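Local coordinates for protein transcriptional regulator, LacI family (Lactobacillus brevis, PDB 3JY6) that probably binds regulatory DNA as a LacI-family transcription factor, its effector-binding part having the periplasmic-binding-protein fold, at residues T130-L135 with V155-E160; S161-S166 with E190-E195; Q124-L129 with K182-A187. All blocks are in the same frame, centred on the assembly; numbering follows the deposited sequence.

Contact 1. Residues T130-L135 with V155-E160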
ATOM      1  N   THR A 130      -7.012 -18.456  -4.414  1.00 24.77           N
ATOM      2  CA  THR A 130      -7.952 -17.336  -4.377  1.00 25.41           C
ATOM      3  C   THR A 130      -8.708 -17.125  -3.060  1.00 27.72           C
ATOM      4  O   THR A 130      -8.714 -17.984  -2.170  1.00 28.11           O
ATOM      5  CB  THR A 130      -9.021 -17.537  -5.478  1.00 23.03           C
ATOM      6  OG1 THR A 130      -9.901 -16.415  -5.530  1.00 24.90           O
ATOM      7  CG2 THR A 130      -9.853 -18.775  -5.173  1.00 23.06           C
ATOM      8  N   SER A 131      -9.339 -15.962  -2.941  1.00 27.76           N
ATOM      9  CA  SER A 131     -10.173 -15.690  -1.780  1.00 29.21           C
ATOM     10  C   SER A 131     -11.462 -16.392  -2.206  1.00 30.22           C
ATOM     11  O   SER A 131     -11.663 -16.626  -3.395  1.00 29.10           O
ATOM     12  CB  SER A 131     -10.421 -14.193  -1.602  1.00 27.59           C
ATOM     13  OG  SER A 131      -9.218 -13.518  -1.275  1.00 28.75           O
ATOM     14  N   GLU A 132     -12.328 -16.732  -1.257  1.00 32.06           N
ATOM     15  CA  GLU A 132     -13.567 -17.437  -1.576  1.00 34.90           C
ATOM     16  C   GLU A 132     -14.304 -16.951  -2.825  1.00 35.75           C
ATOM     17  O   GLU A 132     -14.653 -15.773  -2.939  1.00 35.44           O
ATOM     18  CB  GLU A 132     -14.492 -17.412  -0.357  1.00 37.41           C
ATOM     19  CG  GLU A 132     -13.915 -18.198   0.816  1.00 41.77           C
ATOM     20  CD  GLU A 132     -14.800 -18.161   2.046  1.00 45.16           C
ATOM     21  OE1 GLU A 132     -15.983 -18.565   1.944  1.00 46.48           O
ATOM     22  OE2 GLU A 132     -14.310 -17.732   3.113  1.00 44.66           O
ATOM     23  N   LEU A 133     -14.540 -17.881  -3.750  1.00 35.66           N
ATOM     24  CA  LEU A 133     -15.209 -17.596  -5.020  1.00 37.41           C
ATOM     25  C   LEU A 133     -16.634 -17.042  -4.940  1.00 38.45           C
ATOM     26  O   LEU A 133     -16.957 -16.082  -5.643  1.00 37.04           O
ATOM     27  CB  LEU A 133     -15.200 -18.853  -5.903  1.00 38.09           C
ATOM     28  CG  LEU A 133     -13.857 -19.244  -6.527  1.00 39.16           C
ATOM     29  CD1 LEU A 133     -13.874 -20.707  -6.946  1.00 39.85           C
ATOM     30  CD2 LEU A 133     -13.570 -18.346  -7.724  1.00 38.57           C
ATOM     31  N   GLU A 134     -17.490 -17.632  -4.107  1.00 39.93           N
ATOM     32  CA  GLU A 134     -18.866 -17.143  -4.003  1.00 41.48           C
ATOM     33  C   GLU A 134     -18.921 -15.674  -3.586  1.00 40.61           C
ATOM     34  O   GLU A 134     -19.760 -14.917  -4.067  1.00 41.46           O
ATOM     35  CB  GLU A 134     -19.679 -17.986  -3.013  1.00 44.01           C
ATOM     36  CG  GLU A 134     -21.127 -17.524  -2.877  1.00 47.92           C
ATOM     37  CD  GLU A 134     -22.014 -18.531  -2.156  1.00 51.29           C
ATOM     38  OE1 GLU A 134     -22.540 -19.453  -2.817  1.00 51.47           O
ATOM     39  OE2 GLU A 134     -22.183 -18.401  -0.921  1.00 53.23           O
ATOM     40  N   LEU A 135     -18.010 -15.278  -2.703  1.00 39.84           N
ATOM     41  CA  LEU A 135     -17.945 -13.909  -2.200  1.00 39.51           C
ATOM     42  C   LEU A 135     -17.711 -12.788  -3.206  1.00 39.04           C
ATOM     43  O   LEU A 135     -17.870 -11.622  -2.858  1.00 39.45           O
ATOM     44  CB  LEU A 135     -16.880 -13.805  -1.103  1.00 39.63           C
ATOM     45  CG  LEU A 135     -17.340 -13.991   0.348  1.00 40.84           C
ATOM     46  CD1 LEU A 135     -17.882 -15.397   0.565  1.00 42.00           C
ATOM     47  CD2 LEU A 135     -16.174 -13.726   1.284  1.00 40.47           C
ATOM     48  N   VAL A 155      -8.341 -25.913  -7.257  1.00 33.98           N
ATOM     49  CA  VAL A 155      -8.562 -24.615  -6.627  1.00 33.81           C
ATOM     50  C   VAL A 155      -8.344 -24.613  -5.124  1.00 32.71           C
ATOM     51  O   VAL A 155      -8.752 -25.537  -4.430  1.00 33.05           O
ATOM     52  CB  VAL A 155      -9.987 -24.100  -6.933  1.00 34.72           C
ATOM     53  CG1 VAL A 155     -11.009 -25.066  -6.403  1.00 37.41           C
ATOM     54  CG2 VAL A 155     -10.202 -22.723  -6.323  1.00 36.13           C
ATOM     55  N   LEU A 156      -7.683 -23.571  -4.630  1.00 32.06           N
ATOM     56  CA  LEU A 156      -7.419 -23.427  -3.205  1.00 31.88           C
ATOM     57  C   LEU A 156      -7.971 -22.110  -2.687  1.00 32.68           C
ATOM     58  O   LEU A 156      -7.343 -21.047  -2.808  1.00 31.99           O
ATOM     59  CB  LEU A 156      -5.920 -23.513  -2.906  1.00 30.91           C
ATOM     60  CG  LEU A 156      -5.488 -23.131  -1.483  1.00 32.23           C
ATOM     61  CD1 LEU A 156      -6.389 -23.787  -0.446  1.00 33.50           C
ATOM     62  CD2 LEU A 156      -4.043 -23.532  -1.266  1.00 30.89           C
ATOM     63  N   GLU A 157      -9.160 -22.200  -2.108  1.00 33.31           N
ATOM     64  CA  GLU A 157      -9.839 -21.050  -1.546  1.00 33.27           C
ATOM     65  C   GLU A 157      -9.285 -20.730  -0.168  1.00 34.44           C
ATOM     66  O   GLU A 157      -9.058 -21.624   0.651  1.00 33.68           O
ATOM     67  CB  GLU A 157     -11.333 -21.335  -1.472  1.00 33.55           C
ATOM     68  CG  GLU A 157     -11.960 -21.440  -2.845  1.00 34.29           C
ATOM     69  CD  GLU A 157     -13.427 -21.787  -2.800  1.00 36.54           C
ATOM     70  OE1 GLU A 157     -13.766 -22.990  -2.788  1.00 35.39           O
ATOM     71  OE2 GLU A 157     -14.245 -20.842  -2.769  1.00 37.32           O
ATOM     72  N   VAL A 158      -9.047 -19.443   0.062  1.00 34.58           N
ATOM     73  CA  VAL A 158      -8.522 -18.945   1.325  1.00 35.20           C
ATOM     74  C   VAL A 158      -9.603 -18.032   1.895  1.00 36.35           C
ATOM     75  O   VAL A 158     -10.246 -17.287   1.153  1.00 37.08           O
ATOM     76  CB  VAL A 158      -7.237 -18.114   1.107  1.00 35.66           C
ATOM     77  CG1 VAL A 158      -6.704 -17.625   2.435  1.00 36.11           C
ATOM     78  CG2 VAL A 158      -6.183 -18.950   0.393  1.00 35.90           C
ATOM     79  N   SER A 159      -9.816 -18.097   3.203  1.00 36.90           N
ATOM     80  CA  SER A 159     -10.821 -17.259   3.851  1.00 37.54           C
ATOM     81  C   SER A 159     -10.118 -16.026   4.407  1.00 37.28           C
ATOM     82  O   SER A 159      -9.383 -16.119   5.395  1.00 36.84           O
ATOM     83  CB  SER A 159     -11.500 -18.029   4.989  1.00 38.52           C
ATOM     84  OG  SER A 159     -12.109 -19.222   4.521  1.00 38.60           O
ATOM     85  N   GLU A 160     -10.332 -14.876   3.774  1.00 37.57           N
ATOM     86  CA  GLU A 160      -9.682 -13.648   4.224  1.00 38.74           C
ATOM     87  C   GLU A 160      -9.967 -13.336   5.691  1.00 38.90           C
ATOM     88  O   GLU A 160      -9.168 -12.677   6.355  1.00 39.14           O
ATOM     89  CB  GLU A 160     -10.096 -12.465   3.340  1.00 38.60           C
ATOM     90  CG  GLU A 160      -9.519 -12.511   1.930  1.00 40.71           C
ATOM     91  CD  GLU A 160      -9.784 -11.236   1.145  1.00 43.96           C
ATOM     92  OE1 GLU A 160      -9.500 -10.134   1.676  1.00 45.15           O
ATOM     93  OE2 GLU A 160     -10.266 -11.327  -0.003  1.00 43.57           O
TER
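Thr130 and Ser131 pair in parallel with Glu157 and Val158, where two neighbouring strands of a beta-alpha-beta unit run out at their C-terminal ends. Strand 125-131 leads through helix 137-147 to strand 152-158, an edge strand of its four-stranded parallel sheet within this chain. Two main-chain bonds set the register. Thr130 N gives to Leu156 O at 3.1 Å, and Val158 N gives to Thr130 O at 2.7 Å. Beyond the paired residues, side chains take over. The carboxylate of Glu157 reaches across to the backbone of the turn after strand 125-131. Its OE2 accepts Leu133 N at 3.1 Å on the anti side, with an N-H...O angle of 160°. Glu157 and Leu133 side chains cross at about a right angle. On the same face of the sheet, Thr130 CG2 meets Val155 CG2 and Glu157 CG, 4.1 Å from each. The hydroxyl of Ser159 gives to Glu132 OE2 from above the carboxylate plane, at 3.0 Å.

On the Ser131 and Val158 face, Glu160 reaches the end of strand 125-131. Its CG stands anti to the carbonyl carbon (chi1 -71°), and the chain is extended beyond. OE2 forms a salt bridge with Arg139, while OE1 forms salt bridges with Lys189 and Arg191, so the carboxylate probably balances a cluster of positive charge. An alanine at Glu160 would probably leave these three basic side chains without their shared counter-charge and Ser131 OG without its acceptor here. Ser131 OG donates to Glu160 OE2 over 2.7 Å, arriving on the anti side and 35° out of the carboxylate plane.

Contact 2. Residues S161-S166 with E190-E195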
ATOM      1  N   SER A 161     -11.096 -13.831   6.192  1.00 40.00           N
ATOM      2  CA  SER A 161     -11.504 -13.622   7.587  1.00 39.80           C
ATOM      3  C   SER A 161     -10.719 -14.466   8.582  1.00 39.85           C
ATOM      4  O   SER A 161     -10.298 -13.973   9.628  1.00 40.94           O
ATOM      5  CB  SER A 161     -12.990 -13.942   7.753  1.00 38.72           C
ATOM      6  OG  SER A 161     -13.260 -15.293   7.404  1.00 39.22           O
ATOM      7  N   SER A 162     -10.535 -15.742   8.263  1.00 39.46           N
ATOM      8  CA  SER A 162      -9.822 -16.632   9.163  1.00 39.17           C
ATOM      9  C   SER A 162      -9.100 -17.733   8.416  1.00 38.30           C
ATOM     10  O   SER A 162      -9.702 -18.732   8.022  1.00 39.78           O
ATOM     11  CB  SER A 162     -10.798 -17.265  10.158  1.00 40.58           C
ATOM     12  OG  SER A 162     -11.674 -18.161   9.493  1.00 41.12           O
ATOM     13  N   TYR A 163      -7.803 -17.541   8.216  1.00 37.09           N
ATOM     14  CA  TYR A 163      -6.975 -18.522   7.531  1.00 35.25           C
ATOM     15  C   TYR A 163      -5.644 -18.580   8.251  1.00 34.65           C
ATOM     16  O   TYR A 163      -5.237 -17.606   8.882  1.00 35.32           O
ATOM     17  CB  TYR A 163      -6.743 -18.121   6.065  1.00 33.24           C
ATOM     18  CG  TYR A 163      -5.840 -16.914   5.870  1.00 32.05           C
ATOM     19  CD1 TYR A 163      -6.352 -15.617   5.922  1.00 32.52           C
ATOM     20  CD2 TYR A 163      -4.472 -17.070   5.635  1.00 30.53           C
ATOM     21  CE1 TYR A 163      -5.523 -14.503   5.742  1.00 31.89           C
ATOM     22  CE2 TYR A 163      -3.632 -15.965   5.453  1.00 31.49           C
ATOM     23  CZ  TYR A 163      -4.164 -14.688   5.506  1.00 31.75           C
ATOM     24  OH  TYR A 163      -3.341 -13.604   5.313  1.00 29.33           O
ATOM     25  N   ASN A 164      -4.964 -19.717   8.170  1.00 35.74           N
ATOM     26  CA  ASN A 164      -3.664 -19.845   8.815  1.00 37.20           C
ATOM     27  C   ASN A 164      -2.627 -19.823   7.707  1.00 37.96           C
ATOM     28  O   ASN A 164      -2.874 -20.362   6.626  1.00 38.78           O
ATOM     29  CB  ASN A 164      -3.567 -21.162   9.580  1.00 39.17           C
ATOM     30  CG  ASN A 164      -2.320 -21.246  10.420  1.00 41.21           C
ATOM     31  OD1 ASN A 164      -2.183 -20.534  11.417  1.00 44.06           O
ATOM     32  ND2 ASN A 164      -1.392 -22.108  10.020  1.00 42.54           N
ATOM     33  N   HIS A 165      -1.475 -19.210   7.963  1.00 38.84           N
ATOM     34  CA  HIS A 165      -0.429 -19.136   6.945  1.00 39.14           C
ATOM     35  C   HIS A 165       0.102 -20.491   6.502  1.00 39.52           C
ATOM     36  O   HIS A 165      -0.071 -20.875   5.344  1.00 40.00           O
ATOM     37  CB  HIS A 165       0.755 -18.294   7.419  1.00 38.40           C
ATOM     38  CG  HIS A 165       1.873 -18.231   6.424  1.00 38.88           C
ATOM     39  ND1 HIS A 165       1.753 -17.587   5.209  1.00 38.78           N
ATOM     40  CD2 HIS A 165       3.120 -18.761   6.447  1.00 38.38           C
ATOM     41  CE1 HIS A 165       2.878 -17.721   4.528  1.00 37.51           C
ATOM     42  NE2 HIS A 165       3.724 -18.430   5.257  1.00 38.18           N
ATOM     43  N   SER A 166       0.753 -21.212   7.413  1.00 39.46           N
ATOM     44  CA  SER A 166       1.329 -22.513   7.071  1.00 40.27           C
ATOM     45  C   SER A 166       0.275 -23.515   6.619  1.00 38.84           C
ATOM     46  O   SER A 166       0.583 -24.460   5.902  1.00 38.56           O
ATOM     47  CB  SER A 166       2.123 -23.085   8.251  1.00 41.53           C
ATOM     48  OG  SER A 166       1.268 -23.459   9.314  1.00 44.81           O
ATOM     49  N   GLU A 190      -3.664 -10.140  -5.660  1.00 23.10           N
ATOM     50  CA  GLU A 190      -2.296  -9.750  -5.368  1.00 22.54           C
ATOM     51  C   GLU A 190      -1.732 -10.223  -4.015  1.00 22.62           C
ATOM     52  O   GLU A 190      -0.611 -10.743  -3.955  1.00 21.54           O
ATOM     53  CB  GLU A 190      -2.175  -8.224  -5.505  1.00 22.10           C
ATOM     54  CG  GLU A 190      -0.770  -7.679  -5.315  1.00 23.04           C
ATOM     55  CD  GLU A 190      -0.482  -6.446  -6.168  1.00 25.70           C
ATOM     56  OE1 GLU A 190      -1.292  -5.490  -6.184  1.00 28.38           O
ATOM     57  OE2 GLU A 190       0.572  -6.432  -6.829  1.00 26.41           O
ATOM     58  N   ARG A 191      -2.497 -10.063  -2.939  1.00 21.40           N
ATOM     59  CA  ARG A 191      -2.019 -10.454  -1.611  1.00 22.01           C
ATOM     60  C   ARG A 191      -1.544 -11.894  -1.506  1.00 20.58           C
ATOM     61  O   ARG A 191      -0.534 -12.173  -0.863  1.00 21.44           O
ATOM     62  CB  ARG A 191      -3.100 -10.199  -0.558  1.00 23.52           C
ATOM     63  CG  ARG A 191      -4.419 -10.890  -0.837  1.00 26.12           C
ATOM     64  CD  ARG A 191      -5.454 -10.491   0.213  1.00 27.22           C
ATOM     65  NE  ARG A 191      -5.043 -10.922   1.546  1.00 30.48           N
ATOM     66  CZ  ARG A 191      -5.734 -10.687   2.658  1.00 30.63           C
ATOM     67  NH1 ARG A 191      -6.881 -10.018   2.598  1.00 29.74           N
ATOM     68  NH2 ARG A 191      -5.278 -11.117   3.828  1.00 30.86           N
ATOM     69  N   TRP A 192      -2.275 -12.810  -2.129  1.00 20.24           N
ATOM     70  CA  TRP A 192      -1.913 -14.219  -2.092  1.00 20.47           C
ATOM     71  C   TRP A 192      -0.597 -14.468  -2.821  1.00 20.47           C
ATOM     72  O   TRP A 192       0.219 -15.275  -2.378  1.00 19.92           O
ATOM     73  CB  TRP A 192      -3.040 -15.050  -2.702  1.00 23.13           C
ATOM     74  CG  TRP A 192      -4.355 -14.898  -1.962  1.00 24.37           C
ATOM     75  CD1 TRP A 192      -5.601 -14.831  -2.513  1.00 26.45           C
ATOM     76  CD2 TRP A 192      -4.539 -14.773  -0.546  1.00 24.66           C
ATOM     77  NE1 TRP A 192      -6.555 -14.666  -1.526  1.00 25.29           N
ATOM     78  CE2 TRP A 192      -5.928 -14.633  -0.311  1.00 26.25           C
ATOM     79  CE3 TRP A 192      -3.666 -14.775   0.554  1.00 27.78           C
ATOM     80  CZ2 TRP A 192      -6.465 -14.480   0.978  1.00 27.12           C
ATOM     81  CZ3 TRP A 192      -4.203 -14.622   1.841  1.00 28.43           C
ATOM     82  CH2 TRP A 192      -5.591 -14.480   2.035  1.00 26.47           C
ATOM     83  N   LEU A 193      -0.381 -13.762  -3.928  1.00 19.47           N
ATOM     84  CA  LEU A 193       0.856 -13.925  -4.679  1.00 20.32           C
ATOM     85  C   LEU A 193       2.008 -13.398  -3.826  1.00 21.26           C
ATOM     86  O   LEU A 193       3.073 -14.012  -3.753  1.00 22.60           O
ATOM     87  CB  LEU A 193       0.758 -13.168  -6.019  1.00 22.10           C
ATOM     88  CG  LEU A 193       1.832 -13.381  -7.090  1.00 24.67           C
ATOM     89  CD1 LEU A 193       1.238 -13.127  -8.461  1.00 23.77           C
ATOM     90  CD2 LEU A 193       3.022 -12.456  -6.836  1.00 26.79           C
ATOM     91  N   LEU A 194       1.771 -12.282  -3.140  1.00 21.54           N
ATOM     92  CA  LEU A 194       2.796 -11.655  -2.312  1.00 23.83           C
ATOM     93  C   LEU A 194       3.100 -12.428  -1.042  1.00 22.77           C
ATOM     94  O   LEU A 194       4.228 -12.435  -0.582  1.00 23.83           O
ATOM     95  CB  LEU A 194       2.385 -10.223  -1.924  1.00 27.19           C
ATOM     96  CG  LEU A 194       2.085  -9.213  -3.033  1.00 29.21           C
ATOM     97  CD1 LEU A 194       1.507  -7.951  -2.426  1.00 29.77           C
ATOM     98  CD2 LEU A 194       3.351  -8.900  -3.811  1.00 31.07           C
ATOM     99  N   GLU A 195       2.095 -13.086  -0.482  1.00 23.86           N
ATOM    100  CA  GLU A 195       2.292 -13.822   0.753  1.00 25.72           C
ATOM    101  C   GLU A 195       2.866 -15.229   0.606  1.00 25.89           C
ATOM    102  O   GLU A 195       3.737 -15.622   1.389  1.00 25.82           O
ATOM    103  CB  GLU A 195       0.969 -13.903   1.530  1.00 27.58           C
ATOM    104  CG  GLU A 195       1.128 -14.413   2.957  1.00 29.82           C
ATOM    105  CD  GLU A 195      -0.185 -14.513   3.698  1.00 31.04           C
ATOM    106  OE1 GLU A 195      -1.087 -13.688   3.438  1.00 32.17           O
ATOM    107  OE2 GLU A 195      -0.309 -15.413   4.555  1.00 32.85           O
TER
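His165 and Glu195 carry the closest backbone approach, their CA atoms 8.6 Å apart, so side chains alone bridge the two segments. Residues 161-164 form the loop that leads into helix 165-177, with Asn164 at its N-cap position. Residues 190-195 are helical, in the short helix after strand 183-187. Both belong to the alternating strand-helix pattern of a periplasmic-binding-protein fold.

Tyr163 meets the side chains of Trp192 and Glu195 tip to tip. Its CG lies between the backbone N and the carbonyl carbon (chi1 70°), and the CB bond points toward the helix. Trp192 brings the edge of its six-membered ring to one face of the Tyr163 ring. This is a T-shaped stack, with centroids 5.1 Å apart and planes at 88°. Trp192 CH2 lies 3.7 Å from Tyr163 CE1, offset toward the rim. The far end of the indole is fixed as well, since its NE1 is hydrogen-bonded to Ser131 OG. Within the helix, Arg191 CG sits over the centre of the Trp192 ring. The Arg191 guanidinium is committed mainly to Glu160; its NH2 makes a weak bond of 3.5 Å to Tyr163 OH.

Glu195 joins Tyr163 in the loop to His165 at the start of the helix. Its OE1 accepts the Tyr163 hydroxyl at 2.9 Å on the syn lone pair, and its OE2 is taken by His165. With both carboxylate oxygens used, the group is probably hindered from turning. Arg224 of the second subunit packs against both His165 and Glu195. His165 ND1 donates to the anti lone pair of Glu195 OE2 at 3.1 Å, with an N-H...O angle of 157°.

Contact 3. Residues Q124-L129 with K182-A187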
ATOM      1  N   GLN A 124       0.159 -27.462 -18.180  1.00 28.59           N
ATOM      2  CA  GLN A 124      -1.215 -27.940 -18.362  1.00 29.30           C
ATOM      3  C   GLN A 124      -2.017 -27.982 -17.063  1.00 27.65           C
ATOM      4  O   GLN A 124      -3.253 -27.974 -17.073  1.00 27.76           O
ATOM      5  CB  GLN A 124      -1.182 -29.350 -18.963  1.00 32.00           C
ATOM      6  CG  GLN A 124      -0.171 -29.525 -20.085  1.00 36.75           C
ATOM      7  CD  GLN A 124      -0.720 -29.131 -21.439  1.00 39.94           C
ATOM      8  OE1 GLN A 124      -1.529 -29.849 -22.029  1.00 43.33           O
ATOM      9  NE2 GLN A 124      -0.287 -27.984 -21.938  1.00 43.24           N
ATOM     10  N   HIS A 125      -1.304 -28.035 -15.945  1.00 26.10           N
ATOM     11  CA  HIS A 125      -1.937 -28.123 -14.638  1.00 23.65           C
ATOM     12  C   HIS A 125      -1.959 -26.778 -13.923  1.00 23.01           C
ATOM     13  O   HIS A 125      -0.915 -26.254 -13.536  1.00 24.01           O
ATOM     14  CB  HIS A 125      -1.187 -29.164 -13.809  1.00 24.19           C
ATOM     15  CG  HIS A 125      -1.625 -29.245 -12.383  1.00 23.80           C
ATOM     16  ND1 HIS A 125      -0.727 -29.362 -11.345  1.00 25.67           N
ATOM     17  CD2 HIS A 125      -2.854 -29.234 -11.819  1.00 24.58           C
ATOM     18  CE1 HIS A 125      -1.383 -29.415 -10.201  1.00 24.80           C
ATOM     19  NE2 HIS A 125      -2.676 -29.340 -10.461  1.00 26.82           N
ATOM     20  N   VAL A 126      -3.151 -26.219 -13.740  1.00 20.74           N
ATOM     21  CA  VAL A 126      -3.265 -24.930 -13.077  1.00 20.87           C
ATOM     22  C   VAL A 126      -3.751 -25.055 -11.640  1.00 20.29           C
ATOM     23  O   VAL A 126      -4.745 -25.722 -11.354  1.00 21.02           O
ATOM     24  CB  VAL A 126      -4.214 -23.991 -13.842  1.00 19.90           C
ATOM     25  CG1 VAL A 126      -4.123 -22.578 -13.259  1.00 20.04           C
ATOM     26  CG2 VAL A 126      -3.861 -23.989 -15.318  1.00 14.38           C
ATOM     27  N   VAL A 127      -3.022 -24.413 -10.738  1.00 20.10           N
ATOM     28  CA  VAL A 127      -3.355 -24.412  -9.324  1.00 19.97           C
ATOM     29  C   VAL A 127      -3.815 -23.002  -9.012  1.00 20.31           C
ATOM     30  O   VAL A 127      -3.013 -22.072  -8.937  1.00 20.23           O
ATOM     31  CB  VAL A 127      -2.125 -24.777  -8.459  1.00 20.78           C
ATOM     32  CG1 VAL A 127      -2.468 -24.643  -6.977  1.00 22.64           C
ATOM     33  CG2 VAL A 127      -1.688 -26.206  -8.756  1.00 20.96           C
ATOM     34  N   VAL A 128      -5.122 -22.847  -8.849  1.00 20.47           N
ATOM     35  CA  VAL A 128      -5.716 -21.551  -8.567  1.00 20.62           C
ATOM     36  C   VAL A 128      -5.711 -21.231  -7.073  1.00 22.58           C
ATOM     37  O   VAL A 128      -6.224 -22.004  -6.264  1.00 23.05           O
ATOM     38  CB  VAL A 128      -7.173 -21.507  -9.062  1.00 19.43           C
ATOM     39  CG1 VAL A 128      -7.747 -20.120  -8.857  1.00 20.78           C
ATOM     40  CG2 VAL A 128      -7.249 -21.922 -10.525  1.00 19.47           C
ATOM     41  N   LEU A 129      -5.122 -20.097  -6.709  1.00 22.34           N
ATOM     42  CA  LEU A 129      -5.086 -19.660  -5.314  1.00 23.21           C
ATOM     43  C   LEU A 129      -5.986 -18.429  -5.264  1.00 24.91           C
ATOM     44  O   LEU A 129      -5.741 -17.452  -5.985  1.00 24.99           O
ATOM     45  CB  LEU A 129      -3.663 -19.300  -4.897  1.00 19.93           C
ATOM     46  CG  LEU A 129      -3.448 -18.794  -3.467  1.00 22.92           C
ATOM     47  CD1 LEU A 129      -3.940 -19.830  -2.443  1.00 21.81           C
ATOM     48  CD2 LEU A 129      -1.964 -18.490  -3.271  1.00 19.94           C
ATOM     49  N   LYS A 182       3.394 -30.085 -15.957  1.00 25.92           N
ATOM     50  CA  LYS A 182       4.017 -28.793 -15.671  1.00 25.69           C
ATOM     51  C   LYS A 182       2.880 -28.018 -15.041  1.00 24.12           C
ATOM     52  O   LYS A 182       1.735 -28.119 -15.484  1.00 22.78           O
ATOM     53  CB  LYS A 182       4.499 -28.083 -16.946  1.00 27.12           C
ATOM     54  CG  LYS A 182       5.790 -28.640 -17.522  1.00 27.95           C
ATOM     55  CD  LYS A 182       6.251 -27.876 -18.771  1.00 28.11           C
ATOM     56  CE  LYS A 182       6.777 -26.480 -18.440  1.00 29.52           C
ATOM     57  NZ  LYS A 182       7.368 -25.790 -19.634  1.00 28.53           N
ATOM     58  N   THR A 183       3.200 -27.244 -14.013  1.00 23.82           N
ATOM     59  CA  THR A 183       2.178 -26.524 -13.269  1.00 22.81           C
ATOM     60  C   THR A 183       2.369 -25.019 -13.143  1.00 21.79           C
ATOM     61  O   THR A 183       3.495 -24.539 -13.023  1.00 20.61           O
ATOM     62  CB  THR A 183       2.088 -27.104 -11.842  1.00 23.91           C
ATOM     63  OG1 THR A 183       1.881 -28.517 -11.920  1.00 24.24           O
ATOM     64  CG2 THR A 183       0.942 -26.460 -11.059  1.00 24.86           C
ATOM     65  N   VAL A 184       1.252 -24.291 -13.159  1.00 21.54           N
ATOM     66  CA  VAL A 184       1.250 -22.840 -12.971  1.00 21.97           C
ATOM     67  C   VAL A 184       0.432 -22.543 -11.714  1.00 21.79           C
ATOM     68  O   VAL A 184      -0.746 -22.917 -11.638  1.00 20.60           O
ATOM     69  CB  VAL A 184       0.492 -22.056 -14.062  1.00 23.27           C
ATOM     70  CG1 VAL A 184       1.194 -20.738 -14.326  1.00 24.12           C
ATOM     71  CG2 VAL A 184       0.285 -22.882 -15.286  1.00 23.56           C
ATOM     72  N   ALA A 185       1.042 -21.876 -10.743  1.00 19.72           N
ATOM     73  CA  ALA A 185       0.319 -21.486  -9.541  1.00 19.17           C
ATOM     74  C   ALA A 185      -0.243 -20.118  -9.965  1.00 19.77           C
ATOM     75  O   ALA A 185       0.522 -19.194 -10.248  1.00 18.38           O
ATOM     76  CB  ALA A 185       1.277 -21.348  -8.364  1.00 16.70           C
ATOM     77  N   PHE A 186      -1.569 -20.006 -10.034  1.00 18.79           N
ATOM     78  CA  PHE A 186      -2.241 -18.780 -10.483  1.00 18.52           C
ATOM     79  C   PHE A 186      -3.018 -18.090  -9.346  1.00 18.55           C
ATOM     80  O   PHE A 186      -4.060 -18.572  -8.906  1.00 17.59           O
ATOM     81  CB  PHE A 186      -3.177 -19.166 -11.637  1.00 16.99           C
ATOM     82  CG  PHE A 186      -3.583 -18.028 -12.555  1.00 15.26           C
ATOM     83  CD1 PHE A 186      -3.835 -18.294 -13.902  1.00 13.78           C
ATOM     84  CD2 PHE A 186      -3.794 -16.741 -12.081  1.00 13.48           C
ATOM     85  CE1 PHE A 186      -4.293 -17.301 -14.761  1.00 14.99           C
ATOM     86  CE2 PHE A 186      -4.252 -15.738 -12.924  1.00 13.40           C
ATOM     87  CZ  PHE A 186      -4.504 -16.016 -14.268  1.00 16.55           C
ATOM     88  N   ALA A 187      -2.488 -16.969  -8.871  1.00 17.71           N
ATOM     89  CA  ALA A 187      -3.124 -16.203  -7.803  1.00 18.78           C
ATOM     90  C   ALA A 187      -4.149 -15.245  -8.410  1.00 19.60           C
ATOM     91  O   ALA A 187      -3.837 -14.481  -9.324  1.00 20.02           O
ATOM     92  CB  ALA A 187      -2.066 -15.421  -7.018  1.00 18.43           C
TER
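His125 and Thr183 are brought side by side by their first torsions. In His125, CG is anti to the backbone N (chi1 173°); in Thr183, OG1 is anti to the carbonyl carbon (chi1 -54°). The two side chains point the same way, and His125 ND1 gives to Thr183 OG1 at 2.8 Å. The hydroxyl lies at the ring edge, 19° out of the imidazole plane. Thr183 OG1 is also hydrogen-bonded to Gln181 O, and His125 NE2 is hydrogen-bonded to Asp154 OD2. The imidazole is therefore held at both nitrogens, and the Asp154 carboxylate would be expected to stabilise positive charge on it.

The backbones form a regular parallel ladder. Each of the five residues 125-129 is paired with its counterpart in 183-187. The donors come in turn from one strand and the other, beginning with His125 N to Lys182 O and Val184 N to His125 O and ending with Leu129 N to Phe186 O. The shortest of these rungs, Phe186 N to Val127 O, measures 2.7 Å. Beside the histidine, Thr183 CG2 meets Val127 CG2 at 3.5 Å. On the other face, Val126 CG1 lies 3.9 Å from Phe186 CB, the two side chains running side by side.

These are the two inner strands of a four-stranded parallel sheet with order 2-1-3-4, as in Rossmann-like lobes. Strand 152-158 flanks 125-129, and strand 211-215 flanks 183-187. Helix 165-177 covers the Val127 and Ala185 face, laying Leu172, Leu175 and Ile176 on Val127 and Ile176 on Ala185.

Contacts 1 and 3 share strand 125-131, which pairs with strand 152-158 on one edge and with strand 183-187 on the other. Their centres lie 15 Å apart, and Leu156 N is 2.7 Å from Val128 O, a probable hydrogen bond. Contact 2 is joined to contact 1, their centres 10 Å apart. Glu160 OE1 reaches Arg191 NH1 at 2.8 Å, and Val158 CG1 packs on Trp192 CH2 at 3.4 Å. Trp192 CB also touches Leu129 CD2 of contact 3, at 3.6 Å. In this fold the ligand cleft usually faces the C-terminal strand ends, so contact 1 probably lies near it.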